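Local coordinates for protein 1,4-dihydroxy-2-naphthoyl-CoA hydrolase (Prochlorococcus marinus, PDB 2HX5) that probably hydrolyses 1,4-dihydroxy-2-naphthoyl-CoA to 1,4-dihydroxy-2-naphthoate and CoA, a step in phylloquinone (vitamin K1) biosynthesis, at residues A[64-78]-A[111-125]. Sequence-based numbering, arbitrary orientation.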
# COMPACT_ATOMS: atom_id res chain seq x y z
N GLU A 64 19.93 -12.18 13.16
CA GLU A 64 19.77 -13.60 13.35
C GLU A 64 18.39 -14.00 13.84
O GLU A 64 17.98 -15.12 13.63
CB GLU A 64 20.86 -14.06 14.26
CG GLU A 64 22.20 -13.91 13.43
CD GLU A 64 23.43 -13.57 14.25
OE1 GLU A 64 23.47 -12.46 14.83
OE2 GLU A 64 24.36 -14.40 14.27
N VAL A 65 17.68 -13.06 14.47
CA VAL A 65 16.36 -13.32 15.10
C VAL A 65 15.30 -12.57 14.31
O VAL A 65 15.48 -11.36 14.07
CB VAL A 65 16.33 -12.87 16.59
CG1 VAL A 65 14.95 -13.05 17.19
CG2 VAL A 65 17.35 -13.69 17.40
N ALA A 66 14.27 -13.29 13.85
CA ALA A 66 13.11 -12.72 13.18
C ALA A 66 12.05 -12.50 14.26
O ALA A 66 12.01 -13.17 15.26
CB ALA A 66 12.55 -13.67 12.11
N LEU A 67 11.20 -11.50 14.06
CA LEU A 67 10.12 -11.12 15.02
C LEU A 67 8.76 -11.16 14.29
O LEU A 67 8.04 -10.11 14.23
CB LEU A 67 10.40 -9.75 15.62
CG LEU A 67 11.69 -9.54 16.38
CD1 LEU A 67 11.90 -8.10 16.77
CD2 LEU A 67 11.72 -10.39 17.65
N PRO A 68 8.39 -12.29 13.73
CA PRO A 68 7.12 -12.35 13.00
C PRO A 68 5.91 -12.01 13.88
O PRO A 68 5.82 -12.36 15.05
CB PRO A 68 7.01 -13.79 12.55
CG PRO A 68 7.89 -14.56 13.51
CD PRO A 68 9.05 -13.62 13.73
N ILE A 69 4.99 -11.32 13.26
CA ILE A 69 3.71 -11.04 13.84
C ILE A 69 2.85 -12.30 13.74
O ILE A 69 2.57 -12.80 12.64
CB ILE A 69 3.04 -9.81 13.16
CG1 ILE A 69 3.89 -8.57 13.51
CG2 ILE A 69 1.60 -9.62 13.57
CD1 ILE A 69 3.72 -7.33 12.58
N ILE A 70 2.36 -12.78 14.89
CA ILE A 70 1.53 -13.95 14.93
C ILE A 70 0.04 -13.63 15.11
O ILE A 70 -0.81 -14.49 14.86
CB ILE A 70 2.00 -14.97 16.00
CG1 ILE A 70 2.12 -14.32 17.36
CG2 ILE A 70 3.34 -15.55 15.54
CD1 ILE A 70 2.16 -15.32 18.56
N HIS A 71 -0.26 -12.43 15.59
CA HIS A 71 -1.66 -11.99 15.81
C HIS A 71 -1.68 -10.49 15.79
O HIS A 71 -0.77 -9.83 16.30
CB HIS A 71 -2.20 -12.49 17.15
CG HIS A 71 -3.53 -11.93 17.53
ND1 HIS A 71 -4.70 -12.37 16.95
CD2 HIS A 71 -3.88 -10.94 18.39
CE1 HIS A 71 -5.72 -11.66 17.43
NE2 HIS A 71 -5.25 -10.79 18.31
N CYS A 72 -2.72 -9.92 15.22
CA CYS A 72 -2.99 -8.51 15.40
C CYS A 72 -4.46 -8.23 15.28
O CYS A 72 -5.24 -9.07 14.77
CB CYS A 72 -2.26 -7.63 14.41
SG CYS A 72 -2.70 -7.93 12.64
N GLN A 73 -4.89 -7.12 15.86
CA GLN A 73 -6.28 -6.74 15.88
C GLN A 73 -6.40 -5.23 16.08
O GLN A 73 -5.49 -4.56 16.54
CB GLN A 73 -7.05 -7.46 16.98
CG GLN A 73 -6.53 -7.24 18.39
CD GLN A 73 -7.40 -7.95 19.37
OE1 GLN A 73 -7.12 -9.13 19.74
NE2 GLN A 73 -8.48 -7.31 19.79
N ALA A 74 -7.56 -4.73 15.72
CA ALA A 74 -7.88 -3.31 15.89
C ALA A 74 -9.33 -3.09 16.09
O ALA A 74 -10.17 -3.85 15.53
CB ALA A 74 -7.41 -2.48 14.74
N ASP A 75 -9.67 -2.05 16.86
CA ASP A 75 -11.05 -1.55 16.98
C ASP A 75 -11.03 -0.11 16.42
O ASP A 75 -10.14 0.67 16.76
CB ASP A 75 -11.50 -1.48 18.43
CG ASP A 75 -11.71 -2.79 19.12
OD1 ASP A 75 -11.44 -3.88 18.64
OD2 ASP A 75 -12.11 -2.70 20.32
N PHE A 76 -12.02 0.22 15.61
CA PHE A 76 -12.14 1.52 14.98
C PHE A 76 -13.36 2.18 15.60
O PHE A 76 -14.47 1.70 15.43
CB PHE A 76 -12.26 1.35 13.46
CG PHE A 76 -11.15 0.60 12.83
CD1 PHE A 76 -11.20 -0.80 12.76
CD2 PHE A 76 -10.03 1.22 12.30
CE1 PHE A 76 -10.23 -1.53 12.21
CE2 PHE A 76 -9.04 0.45 11.69
CZ PHE A 76 -9.12 -0.91 11.70
N ARG A 77 -13.15 3.30 16.28
CA ARG A 77 -14.18 3.88 17.13
C ARG A 77 -14.72 5.15 16.54
O ARG A 77 -15.94 5.40 16.61
CB ARG A 77 -13.62 4.18 18.54
CG ARG A 77 -12.84 3.02 19.22
CD ARG A 77 -13.65 1.74 19.48
NE ARG A 77 -14.63 1.93 20.55
CZ ARG A 77 -15.94 1.69 20.46
NH1 ARG A 77 -16.48 1.20 19.34
NH2 ARG A 77 -16.71 1.94 21.51
N ARG A 78 -13.85 5.99 15.97
CA ARG A 78 -14.27 7.27 15.33
C ARG A 78 -13.61 7.43 14.00
O ARG A 78 -12.48 7.00 13.83
CB ARG A 78 -13.88 8.43 16.23
CG ARG A 78 -14.58 8.41 17.57
CD ARG A 78 -14.04 9.39 18.56
NE ARG A 78 -15.14 10.02 19.27
CZ ARG A 78 -15.67 11.20 18.94
NH1 ARG A 78 -15.18 11.93 17.93
NH2 ARG A 78 -16.69 11.67 19.66
N GLN A 111 -9.61 12.55 21.74
CA GLN A 111 -10.55 11.46 21.83
C GLN A 111 -9.94 10.22 21.15
O GLN A 111 -9.26 10.37 20.18
CB GLN A 111 -11.81 11.84 21.13
CG GLN A 111 -12.52 13.02 21.86
CD GLN A 111 -13.98 13.12 21.51
OE1 GLN A 111 -14.41 14.05 20.80
NE2 GLN A 111 -14.78 12.17 22.01
N ILE A 112 -10.20 9.05 21.68
CA ILE A 112 -9.66 7.82 21.09
C ILE A 112 -10.42 7.52 19.81
O ILE A 112 -11.64 7.35 19.86
CB ILE A 112 -9.75 6.62 22.01
CG1 ILE A 112 -8.89 6.84 23.27
CG2 ILE A 112 -9.22 5.33 21.32
CD1 ILE A 112 -8.99 5.72 24.34
N ALA A 113 -9.72 7.48 18.67
CA ALA A 113 -10.36 7.17 17.40
C ALA A 113 -10.20 5.69 17.03
O ALA A 113 -11.03 5.14 16.32
CB ALA A 113 -9.76 8.01 16.32
N ALA A 114 -9.15 5.04 17.50
CA ALA A 114 -8.86 3.65 17.18
C ALA A 114 -7.82 3.13 18.16
O ALA A 114 -7.02 3.90 18.76
CB ALA A 114 -8.34 3.52 15.73
N HIS A 115 -7.75 1.81 18.30
CA HIS A 115 -6.65 1.21 19.01
C HIS A 115 -6.36 -0.15 18.40
O HIS A 115 -7.22 -0.72 17.72
CB HIS A 115 -6.91 1.10 20.51
CG HIS A 115 -8.14 0.36 20.88
ND1 HIS A 115 -8.19 -1.02 20.93
CD2 HIS A 115 -9.37 0.80 21.25
CE1 HIS A 115 -9.40 -1.38 21.36
NE2 HIS A 115 -10.13 -0.30 21.53
N ALA A 116 -5.14 -0.65 18.59
CA ALA A 116 -4.71 -1.87 17.94
C ALA A 116 -3.74 -2.59 18.84
O ALA A 116 -3.15 -2.03 19.76
CB ALA A 116 -4.03 -1.58 16.63
N LEU A 117 -3.52 -3.86 18.55
CA LEU A 117 -2.63 -4.72 19.32
C LEU A 117 -1.89 -5.59 18.32
O LEU A 117 -2.53 -6.17 17.43
CB LEU A 117 -3.44 -5.59 20.29
CG LEU A 117 -2.63 -6.50 21.17
CD1 LEU A 117 -2.00 -5.71 22.34
CD2 LEU A 117 -3.54 -7.60 21.84
N ILE A 118 -0.57 -5.71 18.42
CA ILE A 118 0.27 -6.52 17.55
C ILE A 118 1.11 -7.40 18.43
O ILE A 118 1.79 -6.90 19.33
CB ILE A 118 1.16 -5.67 16.64
CG1 ILE A 118 0.32 -4.80 15.70
CG2 ILE A 118 2.07 -6.58 15.77
CD1 ILE A 118 1.14 -3.96 14.70
N ARG A 119 1.07 -8.72 18.22
CA ARG A 119 1.87 -9.70 18.96
C ARG A 119 2.90 -10.36 18.10
O ARG A 119 2.60 -10.83 17.02
CB ARG A 119 0.92 -10.76 19.55
CG ARG A 119 1.58 -11.74 20.48
CD ARG A 119 0.57 -12.78 21.04
NE ARG A 119 -0.57 -12.11 21.66
CZ ARG A 119 -1.87 -12.40 21.44
NH1 ARG A 119 -2.28 -13.46 20.71
NH2 ARG A 119 -2.80 -11.63 21.96
N HIS A 120 4.15 -10.39 18.62
CA HIS A 120 5.30 -10.93 17.95
C HIS A 120 5.87 -12.13 18.65
O HIS A 120 5.85 -12.17 19.89
CB HIS A 120 6.43 -9.89 17.93
CG HIS A 120 6.12 -8.60 17.21
ND1 HIS A 120 6.64 -8.28 15.97
CD2 HIS A 120 5.39 -7.52 17.61
CE1 HIS A 120 6.19 -7.07 15.63
NE2 HIS A 120 5.47 -6.58 16.62
N LEU A 121 6.45 -13.04 17.89
CA LEU A 121 7.20 -14.16 18.43
C LEU A 121 8.64 -14.00 17.93
O LEU A 121 8.84 -13.73 16.73
CB LEU A 121 6.59 -15.46 17.90
CG LEU A 121 6.98 -16.84 18.37
CD1 LEU A 121 6.94 -16.94 19.90
CD2 LEU A 121 5.96 -17.82 17.73
N ALA A 122 9.60 -14.27 18.81
CA ALA A 122 11.00 -14.32 18.38
C ALA A 122 11.33 -15.73 17.88
O ALA A 122 11.11 -16.71 18.61
CB ALA A 122 11.97 -13.89 19.50
N ILE A 123 11.83 -15.83 16.65
CA ILE A 123 12.31 -17.09 16.09
C ILE A 123 13.67 -16.89 15.48
O ILE A 123 14.03 -15.80 15.03
CB ILE A 123 11.35 -17.70 15.05
CG1 ILE A 123 11.25 -16.81 13.81
CG2 ILE A 123 9.99 -17.94 15.72
CD1 ILE A 123 10.28 -17.34 12.72
N ASN A 124 14.44 -17.96 15.40
CA ASN A 124 15.71 -17.92 14.67
C ASN A 124 15.33 -17.76 13.21
O ASN A 124 14.51 -18.53 12.68
CB ASN A 124 16.49 -19.19 14.94
CG ASN A 124 17.79 -19.25 14.15
OD1 ASN A 124 17.78 -19.53 12.96
ND2 ASN A 124 18.89 -18.99 14.79
N ALA A 125 15.93 -16.79 12.53
CA ALA A 125 15.52 -16.51 11.17
C ALA A 125 15.77 -17.66 10.19
O ALA A 125 15.05 -17.78 9.21
CB ALA A 125 16.20 -15.19 10.65
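Ile69 and His120 meet where strands 65-76 and 111-124 run antiparallel, and the isoleucine is the bump that fills the hollow: its CG1 rests over the imidazole face, 3.9 Å from the ring centroid, and also meets Ile118 CG2 at 3.5 Å. The ring is held at its edge as well, because ND1 gives a nearly straight hydrogen bond (167°) to Leu67 O at 2.9 Å, with the oxygen close to the ring plane. That bond reaches a bend at Leu67-Pro68 that interrupts the regular strand. Without the imidazole, as with an alanine here, Leu67 O would probably lose this donor and a gap would open beside Ile69 CG1 and Phe100, which stacks on the ring. Further along the same face come Cys72, Ala74, Ala116 and Ala114; from helix 29-45, Phe31 packs on the methyl of Ala74, and Cys34 on that of Ala116 and on the larger Ile118.

The other face is built from longer groups. The Arg119 guanidinium lies almost parallel to the His71 ring, planes 10° apart, with His71 CD2 over one of its faces and NH1 3.7 Å from His71 CG, oblique to the ring, while NE is bonded to Gln101. His71 NE2 in turn donates to Gln73 OE1, in the ring plane, and its ND1 bonds Asp75 of the second subunit; reciprocally, Asp75 OD1 accepts from His71 of that subunit. Asp75 CB makes a CH-pi contact over the His115 ring, whose CG lies between backbone N and carbonyl carbon (chi1 56°), bringing the imidazole alongside the aspartate. At the bend itself, Pro68 CG fits against Ile123 CD1 at 3.8 Å.

Ile70 and His71 both oppose Arg119, a classic beta bulge. Residues 71-75 also pair antiparallel with the second subunit, continuing the sheet across the interface, as in dimers of the hotdog fold, whose curved antiparallel sheet wraps the long central helix.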